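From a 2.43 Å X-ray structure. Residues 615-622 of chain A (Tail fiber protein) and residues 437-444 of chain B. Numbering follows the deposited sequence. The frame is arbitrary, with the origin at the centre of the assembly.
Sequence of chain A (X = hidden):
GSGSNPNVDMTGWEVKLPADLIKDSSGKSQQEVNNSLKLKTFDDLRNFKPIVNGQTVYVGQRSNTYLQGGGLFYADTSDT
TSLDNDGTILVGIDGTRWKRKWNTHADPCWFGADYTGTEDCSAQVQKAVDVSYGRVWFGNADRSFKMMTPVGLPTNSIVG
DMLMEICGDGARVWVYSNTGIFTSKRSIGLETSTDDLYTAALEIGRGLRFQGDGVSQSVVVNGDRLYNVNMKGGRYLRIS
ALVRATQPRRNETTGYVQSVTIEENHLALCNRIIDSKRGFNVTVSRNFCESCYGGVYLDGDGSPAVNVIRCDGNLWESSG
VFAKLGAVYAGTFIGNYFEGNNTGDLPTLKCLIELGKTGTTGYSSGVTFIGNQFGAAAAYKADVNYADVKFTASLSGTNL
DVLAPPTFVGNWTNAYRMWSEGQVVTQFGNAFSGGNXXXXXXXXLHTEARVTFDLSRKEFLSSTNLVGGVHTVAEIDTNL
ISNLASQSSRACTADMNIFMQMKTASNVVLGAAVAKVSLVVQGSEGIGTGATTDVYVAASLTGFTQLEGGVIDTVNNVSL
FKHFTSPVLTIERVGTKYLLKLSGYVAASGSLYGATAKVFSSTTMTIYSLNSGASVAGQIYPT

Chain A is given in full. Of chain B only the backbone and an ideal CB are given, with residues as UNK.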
# COMPACT_ATOMS: atom_id res chain seq x y z
N SER A 615 21.30 25.03 5.85
CA SER A 615 21.07 24.86 4.42
C SER A 615 21.32 23.42 4.01
O SER A 615 22.37 22.84 4.31
CB SER A 615 21.97 25.81 3.63
OG SER A 615 21.85 25.57 2.23
N VAL A 616 20.34 22.83 3.32
CA VAL A 616 20.50 21.50 2.75
C VAL A 616 20.68 21.53 1.24
O VAL A 616 21.18 20.54 0.67
CB VAL A 616 19.33 20.58 3.14
CG1 VAL A 616 19.44 20.18 4.60
CG2 VAL A 616 18.00 21.25 2.86
N ALA A 617 20.31 22.62 0.57
CA ALA A 617 20.51 22.77 -0.88
C ALA A 617 21.03 24.18 -1.16
O ALA A 617 20.27 25.15 -1.06
CB ALA A 617 19.23 22.49 -1.65
N GLY A 618 22.30 24.29 -1.55
CA GLY A 618 22.84 25.56 -1.98
C GLY A 618 22.13 26.13 -3.19
O GLY A 618 21.89 25.43 -4.17
N GLN A 619 21.79 27.42 -3.14
CA GLN A 619 20.94 28.03 -4.15
C GLN A 619 21.73 28.65 -5.31
O GLN A 619 21.16 29.43 -6.08
CB GLN A 619 20.03 29.07 -3.50
CG GLN A 619 18.91 28.47 -2.65
CD GLN A 619 18.17 27.34 -3.35
OE1 GLN A 619 17.33 27.57 -4.23
NE2 GLN A 619 18.48 26.11 -2.96
N ILE A 620 23.02 28.33 -5.44
CA ILE A 620 23.73 28.63 -6.68
C ILE A 620 23.23 27.69 -7.77
O ILE A 620 22.90 26.52 -7.51
CB ILE A 620 25.25 28.51 -6.49
CG1 ILE A 620 26.00 29.07 -7.70
CG2 ILE A 620 25.67 27.06 -6.26
CD1 ILE A 620 26.22 30.57 -7.63
N TYR A 621 23.13 28.20 -9.00
CA TYR A 621 22.59 27.41 -10.10
C TYR A 621 23.12 27.94 -11.42
O TYR A 621 23.42 29.13 -11.52
CB TYR A 621 21.05 27.43 -10.09
CG TYR A 621 20.44 28.78 -10.38
CD1 TYR A 621 20.26 29.71 -9.36
CD2 TYR A 621 20.03 29.13 -11.66
CE1 TYR A 621 19.70 30.95 -9.62
CE2 TYR A 621 19.48 30.37 -11.93
CZ TYR A 621 19.31 31.28 -10.90
OH TYR A 621 18.75 32.51 -11.15
N PRO A 622 23.23 27.09 -12.44
CA PRO A 622 23.65 27.56 -13.76
C PRO A 622 22.46 28.05 -14.57
O PRO A 622 21.36 27.51 -14.50
CB PRO A 622 24.26 26.31 -14.39
CG PRO A 622 23.47 25.18 -13.79
CD PRO A 622 23.03 25.63 -12.42
N UNK B 437 10.34 23.18 -8.10
CA UNK B 437 10.98 22.41 -7.04
C UNK B 437 11.95 23.26 -6.23
O UNK B 437 12.11 23.05 -5.03
CB UNK B 437 11.71 21.21 -7.63
N UNK B 438 12.61 24.23 -6.88
CA UNK B 438 13.67 24.98 -6.22
C UNK B 438 13.16 25.74 -5.00
O UNK B 438 13.88 25.88 -4.01
CB UNK B 438 14.31 25.96 -7.21
N UNK B 439 11.91 26.21 -5.05
CA UNK B 439 11.30 26.96 -3.96
C UNK B 439 11.24 26.16 -2.66
O UNK B 439 11.16 26.76 -1.58
CB UNK B 439 9.89 27.40 -4.36
N UNK B 440 11.30 24.83 -2.73
CA UNK B 440 11.26 24.01 -1.53
C UNK B 440 12.59 23.95 -0.80
O UNK B 440 12.64 23.42 0.32
CB UNK B 440 10.81 22.59 -1.89
N UNK B 441 13.66 24.50 -1.39
CA UNK B 441 15.01 24.47 -0.81
C UNK B 441 15.45 23.05 -0.49
O UNK B 441 16.04 22.78 0.56
CB UNK B 441 15.06 25.32 0.46
N UNK B 442 15.15 22.12 -1.39
CA UNK B 442 15.48 20.73 -1.12
C UNK B 442 16.54 20.23 -2.10
O UNK B 442 16.61 20.71 -3.24
CB UNK B 442 14.23 19.86 -1.20
N UNK B 443 17.37 19.27 -1.70
CA UNK B 443 18.33 18.69 -2.64
C UNK B 443 17.63 18.04 -3.82
O UNK B 443 16.51 17.54 -3.72
CB UNK B 443 19.22 17.66 -1.93
N UNK B 444 18.30 18.07 -4.97
CA UNK B 444 17.85 17.41 -6.18
C UNK B 444 18.70 16.17 -6.40
O UNK B 444 19.93 16.26 -6.45
CB UNK B 444 17.92 18.35 -7.38

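Position 437 starts the stretch with its ideal CB out of reach of chain A, so the contact asks nothing of it. The deposited residue is Ala B437, whose carbonyl O accepts a backbone hydrogen bond from N of residue 440 at 3.0 Å.

At 438 the backbone turns in a 3-10 segment and CA-to-CB runs sideways. The ideal CB lies 4.5 Å from Gln A619 OE1, and beyond it chain A offers carbonyl oxygens and the flank of a tyrosine. A short side chain would leave these unused; a long one, preferably with donors at its end, suits best, so lysine, arginine or glutamine are all reasonable. The residue is Arg B438. With chi1 and chi2 both t it reaches out toward chain A, its CG 3.2 Å from Gln A619 OE1 and its NH2 3.4 Å from Tyr A621 CB, which sits over one face of the guanidinium. The NH1 stands too far from Ile A620 O, at 4.3 Å, for a direct bond; water 1 fills the gap, accepting from Arg B438 NH1 at 2.7 Å and donating to Ile A620 O at 2.4 Å, a notably short distance.

Position 439 points away, and 440 is out of reach; chain A constrains neither. They hold Arg B439, directed away from the contact, and His B440, whose ND1 donates to Ala B437 O at 3.3 Å.

Position 441 has positive phi and psi (55/42), a conformation that glycine, asparagine and aspartate adopt readily and that other residues can also take. Its ideal CB is 4.9 Å from Gln A619 NE2, but that amide already donates to Ala A617 O at 2.8 Å. A polar side chain of medium length, or none at all, would be plausible. Gln B441 is found. Its OE1 packs 3.1 Å from Gln A619 CD without a hydrogen bond between the two side chains, while its NE2 makes a weak one back to Arg B439 O at 3.2 Å. Its backbone O lies 3.4 Å from Val A616 CG2.

Position 442 points away, so small or polar residues would serve equally. It is Ala B442, touching chain A through its backbone O, 3.5 Å from Ala A617 CB.

At 443, phi/psi of -61/149 allows proline, and the ideal CB is 4.8 Å from Ala A617 CB: a compact apolar residue fits, valine as well as proline. Pro B443 places CD 4.1 Å from Val A616 CG2 and 4.3 Å from Ala A617 CB.

Position 444 meets no chain A atom near its ideal CB, leaving the choice free; Lys B444 leads its end away.

Chain B, residues 437-444: ARRHQAPK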
# COMPACT_ATOMS: atom_id res chain seq x y z
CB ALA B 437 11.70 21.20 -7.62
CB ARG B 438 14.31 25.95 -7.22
CG ARG B 438 15.59 26.59 -6.72
CD ARG B 438 16.18 27.55 -7.75
NE ARG B 438 16.65 26.86 -8.95
CZ ARG B 438 17.81 26.22 -9.03
NH1 ARG B 438 18.60 26.16 -7.96
NH2 ARG B 438 18.17 25.63 -10.16
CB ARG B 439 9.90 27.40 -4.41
CG ARG B 439 8.86 27.61 -3.33
CD ARG B 439 7.49 27.78 -3.95
NE ARG B 439 7.51 28.66 -5.12
CZ ARG B 439 6.52 28.76 -6.00
NH1 ARG B 439 5.41 28.04 -5.85
NH2 ARG B 439 6.63 29.58 -7.03
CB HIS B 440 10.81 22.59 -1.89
CG HIS B 440 9.43 22.53 -2.46
ND1 HIS B 440 9.11 23.03 -3.71
CD2 HIS B 440 8.27 22.05 -1.94
CE1 HIS B 440 7.82 22.86 -3.93
NE2 HIS B 440 7.29 22.27 -2.88
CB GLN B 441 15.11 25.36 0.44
CG GLN B 441 14.39 26.69 0.34
CD GLN B 441 14.92 27.55 -0.78
OE1 GLN B 441 16.12 27.56 -1.05
NE2 GLN B 441 14.02 28.28 -1.44
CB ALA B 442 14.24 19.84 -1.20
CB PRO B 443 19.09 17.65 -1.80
CG PRO B 443 18.90 18.10 -0.38
CD PRO B 443 17.53 18.72 -0.34
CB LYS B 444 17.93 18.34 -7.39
CG LYS B 444 17.59 17.68 -8.72
CD LYS B 444 17.97 18.55 -9.92
CE LYS B 444 16.81 19.45 -10.33
NZ LYS B 444 15.67 18.66 -10.90
O HOH W 1 20.96 25.09 -7.19
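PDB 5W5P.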